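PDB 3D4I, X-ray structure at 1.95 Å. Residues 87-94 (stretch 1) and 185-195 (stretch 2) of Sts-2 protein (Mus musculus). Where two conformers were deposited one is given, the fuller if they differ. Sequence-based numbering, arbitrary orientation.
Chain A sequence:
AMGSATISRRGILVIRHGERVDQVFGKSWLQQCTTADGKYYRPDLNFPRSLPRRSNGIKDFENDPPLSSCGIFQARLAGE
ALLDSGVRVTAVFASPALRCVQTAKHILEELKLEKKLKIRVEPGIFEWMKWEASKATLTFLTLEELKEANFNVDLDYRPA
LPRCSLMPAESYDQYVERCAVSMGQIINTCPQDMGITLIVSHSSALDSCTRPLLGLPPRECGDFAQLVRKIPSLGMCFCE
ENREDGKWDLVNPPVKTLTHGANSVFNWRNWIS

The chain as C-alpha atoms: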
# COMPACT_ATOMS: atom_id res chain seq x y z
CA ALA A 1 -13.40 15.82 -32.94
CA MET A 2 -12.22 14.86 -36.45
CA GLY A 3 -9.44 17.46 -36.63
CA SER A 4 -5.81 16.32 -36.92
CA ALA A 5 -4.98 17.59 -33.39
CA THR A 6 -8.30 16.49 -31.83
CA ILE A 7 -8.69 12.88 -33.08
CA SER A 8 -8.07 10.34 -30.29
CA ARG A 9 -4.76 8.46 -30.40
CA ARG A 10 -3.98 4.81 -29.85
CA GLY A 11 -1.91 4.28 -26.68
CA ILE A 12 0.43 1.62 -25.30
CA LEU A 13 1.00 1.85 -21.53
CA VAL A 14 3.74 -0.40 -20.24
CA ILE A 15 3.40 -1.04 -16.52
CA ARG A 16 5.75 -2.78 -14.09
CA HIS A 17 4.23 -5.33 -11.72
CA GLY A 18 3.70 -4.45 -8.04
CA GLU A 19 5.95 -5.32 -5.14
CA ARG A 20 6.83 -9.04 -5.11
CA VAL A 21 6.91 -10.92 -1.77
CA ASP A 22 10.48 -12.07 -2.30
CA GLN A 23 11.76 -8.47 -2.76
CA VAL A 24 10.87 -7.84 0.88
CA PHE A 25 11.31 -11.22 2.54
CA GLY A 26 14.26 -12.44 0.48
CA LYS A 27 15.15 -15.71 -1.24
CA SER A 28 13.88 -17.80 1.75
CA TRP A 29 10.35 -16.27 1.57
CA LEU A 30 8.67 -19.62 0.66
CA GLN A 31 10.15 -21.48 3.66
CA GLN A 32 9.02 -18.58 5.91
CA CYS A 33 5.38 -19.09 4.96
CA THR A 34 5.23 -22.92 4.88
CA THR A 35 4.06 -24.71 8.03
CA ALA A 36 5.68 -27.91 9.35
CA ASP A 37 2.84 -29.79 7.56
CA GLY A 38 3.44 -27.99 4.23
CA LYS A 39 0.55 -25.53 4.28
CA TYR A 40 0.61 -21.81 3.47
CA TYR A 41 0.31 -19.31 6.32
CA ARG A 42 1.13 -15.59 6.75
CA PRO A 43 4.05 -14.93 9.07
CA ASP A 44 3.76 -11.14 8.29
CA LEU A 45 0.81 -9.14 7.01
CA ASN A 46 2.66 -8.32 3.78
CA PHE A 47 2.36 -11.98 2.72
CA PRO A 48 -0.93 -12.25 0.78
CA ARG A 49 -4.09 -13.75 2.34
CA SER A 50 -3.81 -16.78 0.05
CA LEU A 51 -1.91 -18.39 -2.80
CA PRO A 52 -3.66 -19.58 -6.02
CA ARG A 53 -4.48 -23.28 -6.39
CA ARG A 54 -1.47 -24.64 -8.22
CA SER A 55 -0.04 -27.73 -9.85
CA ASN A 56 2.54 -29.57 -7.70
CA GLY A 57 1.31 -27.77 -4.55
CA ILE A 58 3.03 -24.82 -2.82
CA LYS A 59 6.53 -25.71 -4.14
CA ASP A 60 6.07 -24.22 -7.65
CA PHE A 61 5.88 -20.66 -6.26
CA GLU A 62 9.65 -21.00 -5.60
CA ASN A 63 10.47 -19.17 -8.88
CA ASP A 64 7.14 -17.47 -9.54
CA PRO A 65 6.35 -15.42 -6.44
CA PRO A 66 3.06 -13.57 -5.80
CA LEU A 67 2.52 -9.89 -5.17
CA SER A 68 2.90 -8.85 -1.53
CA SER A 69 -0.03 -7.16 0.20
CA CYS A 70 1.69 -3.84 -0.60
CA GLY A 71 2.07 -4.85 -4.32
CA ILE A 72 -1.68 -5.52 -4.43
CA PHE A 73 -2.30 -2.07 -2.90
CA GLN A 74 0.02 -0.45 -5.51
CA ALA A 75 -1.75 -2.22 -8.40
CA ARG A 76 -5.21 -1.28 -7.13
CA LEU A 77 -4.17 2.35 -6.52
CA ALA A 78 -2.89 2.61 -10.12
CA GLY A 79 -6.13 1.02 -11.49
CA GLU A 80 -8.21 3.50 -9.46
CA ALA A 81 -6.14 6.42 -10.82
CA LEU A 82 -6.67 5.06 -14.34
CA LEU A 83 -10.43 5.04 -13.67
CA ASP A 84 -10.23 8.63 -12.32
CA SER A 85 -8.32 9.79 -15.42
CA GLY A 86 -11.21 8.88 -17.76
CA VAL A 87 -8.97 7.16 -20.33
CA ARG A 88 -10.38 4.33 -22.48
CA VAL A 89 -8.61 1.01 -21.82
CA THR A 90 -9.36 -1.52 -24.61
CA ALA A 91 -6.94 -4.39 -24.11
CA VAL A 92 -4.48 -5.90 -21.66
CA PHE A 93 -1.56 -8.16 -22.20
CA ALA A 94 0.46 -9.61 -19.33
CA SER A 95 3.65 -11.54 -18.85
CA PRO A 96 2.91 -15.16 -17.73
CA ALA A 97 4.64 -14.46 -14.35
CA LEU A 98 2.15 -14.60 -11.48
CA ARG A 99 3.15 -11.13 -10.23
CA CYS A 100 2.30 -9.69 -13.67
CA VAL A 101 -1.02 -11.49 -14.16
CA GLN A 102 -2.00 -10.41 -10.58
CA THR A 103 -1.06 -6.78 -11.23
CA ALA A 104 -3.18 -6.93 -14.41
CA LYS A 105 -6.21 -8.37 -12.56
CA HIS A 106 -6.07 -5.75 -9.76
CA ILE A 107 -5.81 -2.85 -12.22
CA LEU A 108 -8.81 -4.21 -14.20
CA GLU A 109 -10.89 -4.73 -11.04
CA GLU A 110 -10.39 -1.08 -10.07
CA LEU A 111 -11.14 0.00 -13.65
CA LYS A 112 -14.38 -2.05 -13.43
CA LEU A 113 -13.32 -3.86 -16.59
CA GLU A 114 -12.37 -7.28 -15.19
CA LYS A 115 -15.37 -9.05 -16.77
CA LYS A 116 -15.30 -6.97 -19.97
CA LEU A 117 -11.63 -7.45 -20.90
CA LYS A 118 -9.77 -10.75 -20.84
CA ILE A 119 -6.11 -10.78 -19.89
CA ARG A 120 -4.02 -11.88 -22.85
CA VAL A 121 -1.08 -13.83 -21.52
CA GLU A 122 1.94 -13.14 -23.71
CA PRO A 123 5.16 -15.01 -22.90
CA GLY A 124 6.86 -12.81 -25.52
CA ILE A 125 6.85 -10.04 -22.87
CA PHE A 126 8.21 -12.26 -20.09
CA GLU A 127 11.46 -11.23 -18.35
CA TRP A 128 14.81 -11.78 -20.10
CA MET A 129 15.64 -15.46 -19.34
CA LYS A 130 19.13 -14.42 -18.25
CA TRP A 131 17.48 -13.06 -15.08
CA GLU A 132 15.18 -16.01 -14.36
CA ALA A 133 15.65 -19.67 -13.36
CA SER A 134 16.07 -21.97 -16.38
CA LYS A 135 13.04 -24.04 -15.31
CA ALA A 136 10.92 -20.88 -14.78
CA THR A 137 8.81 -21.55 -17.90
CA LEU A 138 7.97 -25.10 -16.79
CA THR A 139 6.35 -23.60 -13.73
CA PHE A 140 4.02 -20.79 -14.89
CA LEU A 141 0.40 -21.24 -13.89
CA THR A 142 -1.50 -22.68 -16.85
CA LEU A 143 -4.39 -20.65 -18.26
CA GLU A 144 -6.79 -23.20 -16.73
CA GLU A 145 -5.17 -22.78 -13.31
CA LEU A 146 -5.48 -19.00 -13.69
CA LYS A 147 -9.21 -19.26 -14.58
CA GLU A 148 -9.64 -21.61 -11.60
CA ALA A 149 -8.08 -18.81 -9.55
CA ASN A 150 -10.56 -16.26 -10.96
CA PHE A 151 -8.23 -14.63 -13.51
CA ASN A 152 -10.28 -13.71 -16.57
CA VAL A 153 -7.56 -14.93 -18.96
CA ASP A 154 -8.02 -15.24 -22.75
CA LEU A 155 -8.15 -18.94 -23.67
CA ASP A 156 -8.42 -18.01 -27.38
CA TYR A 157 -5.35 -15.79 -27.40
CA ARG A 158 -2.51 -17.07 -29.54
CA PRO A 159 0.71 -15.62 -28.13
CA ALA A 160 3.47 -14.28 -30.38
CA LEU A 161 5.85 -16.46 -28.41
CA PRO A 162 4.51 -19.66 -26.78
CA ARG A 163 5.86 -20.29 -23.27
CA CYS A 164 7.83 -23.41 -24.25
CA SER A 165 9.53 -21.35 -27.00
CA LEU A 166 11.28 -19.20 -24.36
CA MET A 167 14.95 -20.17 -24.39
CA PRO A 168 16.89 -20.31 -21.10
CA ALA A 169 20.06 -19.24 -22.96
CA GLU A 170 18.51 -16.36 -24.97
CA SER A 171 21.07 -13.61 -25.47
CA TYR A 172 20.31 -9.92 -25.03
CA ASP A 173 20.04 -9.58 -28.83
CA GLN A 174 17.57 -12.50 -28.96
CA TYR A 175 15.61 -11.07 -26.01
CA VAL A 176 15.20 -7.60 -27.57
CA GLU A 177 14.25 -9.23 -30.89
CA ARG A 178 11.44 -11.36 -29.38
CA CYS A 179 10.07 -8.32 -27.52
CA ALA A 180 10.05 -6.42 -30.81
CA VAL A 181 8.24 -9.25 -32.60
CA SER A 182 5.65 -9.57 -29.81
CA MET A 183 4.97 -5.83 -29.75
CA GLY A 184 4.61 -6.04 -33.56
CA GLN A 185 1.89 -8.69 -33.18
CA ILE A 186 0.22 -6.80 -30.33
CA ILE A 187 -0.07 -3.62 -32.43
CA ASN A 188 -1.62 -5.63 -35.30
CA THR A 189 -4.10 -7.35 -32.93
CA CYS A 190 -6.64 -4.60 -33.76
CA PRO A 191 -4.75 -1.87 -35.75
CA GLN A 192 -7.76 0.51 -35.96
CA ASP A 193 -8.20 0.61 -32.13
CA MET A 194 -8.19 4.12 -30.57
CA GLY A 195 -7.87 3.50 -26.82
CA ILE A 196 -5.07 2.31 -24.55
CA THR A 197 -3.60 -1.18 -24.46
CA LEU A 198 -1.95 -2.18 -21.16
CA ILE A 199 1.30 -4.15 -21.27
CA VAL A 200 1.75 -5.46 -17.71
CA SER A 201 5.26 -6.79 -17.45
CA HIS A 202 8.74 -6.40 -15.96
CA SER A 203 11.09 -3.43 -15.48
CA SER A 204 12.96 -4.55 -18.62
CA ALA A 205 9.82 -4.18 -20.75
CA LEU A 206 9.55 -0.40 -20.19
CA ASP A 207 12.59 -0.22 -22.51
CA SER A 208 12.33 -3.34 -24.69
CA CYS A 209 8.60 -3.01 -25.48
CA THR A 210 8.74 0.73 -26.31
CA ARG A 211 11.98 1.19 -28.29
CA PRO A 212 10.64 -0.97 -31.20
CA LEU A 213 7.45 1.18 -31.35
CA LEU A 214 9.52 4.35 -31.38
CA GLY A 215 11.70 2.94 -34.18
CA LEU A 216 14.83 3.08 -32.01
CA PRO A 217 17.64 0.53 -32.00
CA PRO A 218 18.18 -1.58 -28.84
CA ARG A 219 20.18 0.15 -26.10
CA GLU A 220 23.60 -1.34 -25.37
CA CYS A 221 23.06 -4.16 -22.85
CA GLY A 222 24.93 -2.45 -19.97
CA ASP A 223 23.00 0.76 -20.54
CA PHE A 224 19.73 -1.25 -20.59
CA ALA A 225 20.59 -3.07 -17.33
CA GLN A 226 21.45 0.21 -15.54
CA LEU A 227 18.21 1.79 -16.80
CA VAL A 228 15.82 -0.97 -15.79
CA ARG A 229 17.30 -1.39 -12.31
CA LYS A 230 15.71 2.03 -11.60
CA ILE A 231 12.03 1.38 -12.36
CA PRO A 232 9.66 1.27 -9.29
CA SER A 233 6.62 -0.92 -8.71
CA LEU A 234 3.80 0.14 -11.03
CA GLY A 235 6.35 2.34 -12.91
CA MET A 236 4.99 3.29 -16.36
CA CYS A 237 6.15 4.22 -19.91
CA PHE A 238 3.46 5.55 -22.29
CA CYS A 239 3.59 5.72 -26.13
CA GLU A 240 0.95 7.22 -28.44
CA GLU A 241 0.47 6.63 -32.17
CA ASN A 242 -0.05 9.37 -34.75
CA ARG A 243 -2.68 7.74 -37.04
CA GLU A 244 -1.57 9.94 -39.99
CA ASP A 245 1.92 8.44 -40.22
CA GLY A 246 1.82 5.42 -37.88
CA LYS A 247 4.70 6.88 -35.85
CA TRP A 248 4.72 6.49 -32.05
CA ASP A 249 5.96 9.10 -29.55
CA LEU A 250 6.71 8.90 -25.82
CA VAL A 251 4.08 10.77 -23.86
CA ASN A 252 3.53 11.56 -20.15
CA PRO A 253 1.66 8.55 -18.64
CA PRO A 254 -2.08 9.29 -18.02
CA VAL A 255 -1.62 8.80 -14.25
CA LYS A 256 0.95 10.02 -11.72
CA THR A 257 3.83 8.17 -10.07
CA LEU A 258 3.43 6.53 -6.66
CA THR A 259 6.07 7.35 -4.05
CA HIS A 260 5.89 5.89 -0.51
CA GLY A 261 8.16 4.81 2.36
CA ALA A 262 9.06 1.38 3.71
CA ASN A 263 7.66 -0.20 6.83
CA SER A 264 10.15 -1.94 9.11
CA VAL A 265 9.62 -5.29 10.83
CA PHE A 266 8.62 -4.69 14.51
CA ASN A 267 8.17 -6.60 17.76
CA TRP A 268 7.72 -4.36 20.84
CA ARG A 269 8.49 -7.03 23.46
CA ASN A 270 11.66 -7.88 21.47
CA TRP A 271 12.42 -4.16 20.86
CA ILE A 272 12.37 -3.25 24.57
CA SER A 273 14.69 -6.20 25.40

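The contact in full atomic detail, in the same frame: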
# COMPACT_ATOMS: atom_id res chain seq x y z
N VAL A 87 -9.49 7.78 -19.11
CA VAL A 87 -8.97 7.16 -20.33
C VAL A 87 -9.71 5.86 -20.68
O VAL A 87 -10.22 5.16 -19.80
CB VAL A 87 -7.42 6.93 -20.30
CG1 VAL A 87 -6.71 8.23 -20.02
CG2 VAL A 87 -7.01 5.83 -19.30
N ARG A 88 -9.75 5.55 -21.97
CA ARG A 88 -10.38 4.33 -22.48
C ARG A 88 -9.35 3.21 -22.59
O ARG A 88 -8.48 3.27 -23.45
CB ARG A 88 -11.00 4.63 -23.87
CG ARG A 88 -11.89 3.51 -24.39
CD ARG A 88 -12.74 3.92 -25.65
NE ARG A 88 -13.28 2.69 -26.23
CZ ARG A 88 -12.89 2.14 -27.37
NH1 ARG A 88 -11.96 2.74 -28.12
NH2 ARG A 88 -13.43 1.00 -27.77
N VAL A 89 -9.46 2.19 -21.74
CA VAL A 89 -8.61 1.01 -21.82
C VAL A 89 -9.36 -0.06 -22.62
O VAL A 89 -10.49 -0.41 -22.26
CB VAL A 89 -8.25 0.45 -20.41
CG1 VAL A 89 -7.47 -0.85 -20.51
CG2 VAL A 89 -7.50 1.49 -19.60
N THR A 90 -8.72 -0.59 -23.66
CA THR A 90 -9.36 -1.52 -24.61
C THR A 90 -8.77 -2.92 -24.64
O THR A 90 -9.36 -3.83 -25.23
CB THR A 90 -9.32 -0.94 -26.05
OG1 THR A 90 -7.96 -0.73 -26.44
CG2 THR A 90 -10.05 0.38 -26.10
N ALA A 91 -7.59 -3.10 -24.07
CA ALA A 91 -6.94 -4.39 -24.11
C ALA A 91 -5.85 -4.45 -23.05
O ALA A 91 -5.30 -3.42 -22.66
CB ALA A 91 -6.37 -4.68 -25.49
N VAL A 92 -5.58 -5.66 -22.58
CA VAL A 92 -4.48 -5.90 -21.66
C VAL A 92 -3.78 -7.21 -21.92
O VAL A 92 -4.40 -8.28 -22.08
CB VAL A 92 -4.77 -5.56 -20.13
CG1 VAL A 92 -6.13 -4.93 -19.87
CG2 VAL A 92 -4.40 -6.68 -19.16
N PHE A 93 -2.47 -7.06 -22.04
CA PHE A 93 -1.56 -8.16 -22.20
C PHE A 93 -0.72 -8.23 -20.94
O PHE A 93 -0.40 -7.18 -20.34
CB PHE A 93 -0.68 -7.92 -23.43
CG PHE A 93 -1.45 -7.85 -24.72
CD1 PHE A 93 -2.12 -6.68 -25.07
CD2 PHE A 93 -1.53 -8.95 -25.57
CE1 PHE A 93 -2.86 -6.60 -26.27
CE2 PHE A 93 -2.25 -8.87 -26.78
CZ PHE A 93 -2.91 -7.70 -27.12
N ALA A 94 -0.40 -9.44 -20.50
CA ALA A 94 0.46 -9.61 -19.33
C ALA A 94 1.50 -10.69 -19.58
O ALA A 94 1.22 -11.70 -20.24
CB ALA A 94 -0.39 -9.99 -18.09
N GLN A 185 3.15 -7.94 -33.14
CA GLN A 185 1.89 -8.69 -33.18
C GLN A 185 0.80 -8.02 -32.35
O GLN A 185 -0.36 -7.96 -32.76
CB GLN A 185 2.09 -10.14 -32.74
CG GLN A 185 0.80 -10.91 -32.46
CD GLN A 185 1.00 -12.44 -32.37
OE1 GLN A 185 1.68 -13.04 -33.21
NE2 GLN A 185 0.38 -13.07 -31.37
N ILE A 186 1.17 -7.49 -31.19
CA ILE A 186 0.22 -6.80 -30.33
C ILE A 186 -0.41 -5.60 -31.06
O ILE A 186 -1.63 -5.45 -31.05
CB ILE A 186 0.87 -6.38 -28.97
CG1 ILE A 186 1.17 -7.63 -28.13
CG2 ILE A 186 -0.03 -5.44 -28.19
CD1 ILE A 186 1.95 -7.36 -26.86
N ILE A 187 0.42 -4.80 -31.71
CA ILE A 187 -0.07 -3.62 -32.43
C ILE A 187 -1.04 -4.00 -33.57
O ILE A 187 -2.04 -3.32 -33.80
CB ILE A 187 1.10 -2.73 -32.95
CG1 ILE A 187 1.89 -2.16 -31.77
CG2 ILE A 187 0.60 -1.59 -33.85
CD1 ILE A 187 1.05 -1.67 -30.66
N ASN A 188 -0.74 -5.10 -34.25
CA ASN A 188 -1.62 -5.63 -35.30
C ASN A 188 -2.80 -6.49 -34.81
O ASN A 188 -3.54 -7.04 -35.61
CB ASN A 188 -0.79 -6.38 -36.34
CG ASN A 188 0.10 -5.47 -37.16
OD1 ASN A 188 0.94 -4.74 -36.63
ND2 ASN A 188 -0.09 -5.50 -38.48
N THR A 189 -2.97 -6.59 -33.49
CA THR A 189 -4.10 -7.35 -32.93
C THR A 189 -5.42 -6.71 -33.39
O THR A 189 -6.31 -7.42 -33.89
CB THR A 189 -4.01 -7.51 -31.37
OG1 THR A 189 -3.06 -8.53 -31.06
CG2 THR A 189 -5.36 -7.90 -30.75
N CYS A 190 -5.51 -5.38 -33.25
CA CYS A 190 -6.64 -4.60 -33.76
C CYS A 190 -6.12 -3.20 -34.14
O CYS A 190 -6.22 -2.27 -33.33
CB CYS A 190 -7.76 -4.50 -32.71
SG CYS A 190 -8.43 -6.11 -32.09
N PRO A 191 -5.55 -3.05 -35.36
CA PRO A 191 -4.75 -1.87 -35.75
C PRO A 191 -5.54 -0.57 -35.95
O PRO A 191 -4.93 0.49 -36.16
CB PRO A 191 -4.09 -2.30 -37.06
CG PRO A 191 -5.03 -3.30 -37.62
CD PRO A 191 -5.64 -4.02 -36.46
N GLN A 192 -6.87 -0.66 -35.90
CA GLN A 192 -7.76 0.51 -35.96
C GLN A 192 -8.14 1.05 -34.56
O GLN A 192 -8.66 2.16 -34.44
CB GLN A 192 -9.03 0.17 -36.77
CG GLN A 192 -9.06 0.70 -38.20
CD GLN A 192 -7.78 0.46 -38.98
OE1 GLN A 192 -7.50 -0.66 -39.42
NE2 GLN A 192 -7.00 1.53 -39.18
N ASP A 193 -7.88 0.26 -33.53
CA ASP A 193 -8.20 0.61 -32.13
C ASP A 193 -7.73 2.01 -31.73
O ASP A 193 -6.61 2.41 -32.08
CB ASP A 193 -7.57 -0.41 -31.18
CG ASP A 193 -8.12 -0.32 -29.78
OD1 ASP A 193 -9.31 0.04 -29.61
OD2 ASP A 193 -7.36 -0.63 -28.84
N MET A 194 -8.56 2.75 -30.99
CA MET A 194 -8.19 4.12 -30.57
C MET A 194 -8.08 4.39 -29.06
O MET A 194 -7.94 5.55 -28.64
CB MET A 194 -9.05 5.17 -31.28
CG MET A 194 -8.73 5.26 -32.77
SD MET A 194 -9.89 6.18 -33.81
CE MET A 194 -8.84 7.54 -34.34
N GLY A 195 -8.10 3.34 -28.25
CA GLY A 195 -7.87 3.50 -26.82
C GLY A 195 -6.49 3.00 -26.41
O GLY A 195 -5.56 2.88 -27.25

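Segments far apart in sequence often meet through a few discrete contacts rather than a continuous seam, and the packing of residues 87-94 against 185-195 in Sts-2 illustrates the principle on a small scale, with 344 Å² buried in all. Val87 stands out of reach, so the contact opens at Arg88. Its backbone approaches Gly195 closely, with Arg88 O 3.4 Å from Gly195 CA. The absence of a side chain makes this possible: a CB at Gly195 would point toward the other stretch and clash with both Arg88 O and Thr90 CG2. The long Arg88 side chain, extended with chi1 to chi3 all t, brings NH1 to 4.1 Å from Asp193 OD1. The charges are opposite, but the separation exceeds that of a salt bridge, so any attraction is longer-range. Closeness also has a price here, since the contact buries Gly195 N without a partner.

From Val89 onward the chain is a strand. Val89 turns its CB away, whereas Thr90 turns toward the other stretch and supplies the one hydrogen bond across the contact: Thr90 OG1 donates to Asp193 OD2 at a very short 2.5 Å. Asp193 is the last residue of a type I beta turn that starts at Cys190, with Asp193 N bonded to Cys190 O at 3.0 Å. Thr90 also brings its methyl CG2 to 3.9 Å from Gly195 CA.

Ala91 points toward the partner but stops short of contact, and Val92 is out of reach. Phe93 then provides the apolar anchor. Ile186 CG2 lies over one face of its ring, 3.9 Å from the centroid and 23° off the normal, a CH-pi arrangement, with Phe93 CE1 3.6 Å from that methyl. Nearby, Phe93 CZ lies 4.0 Å from Thr189 OG1, a hydroxyl that donates to Gln185 O (3.2 Å). Ala94 lies beyond reach.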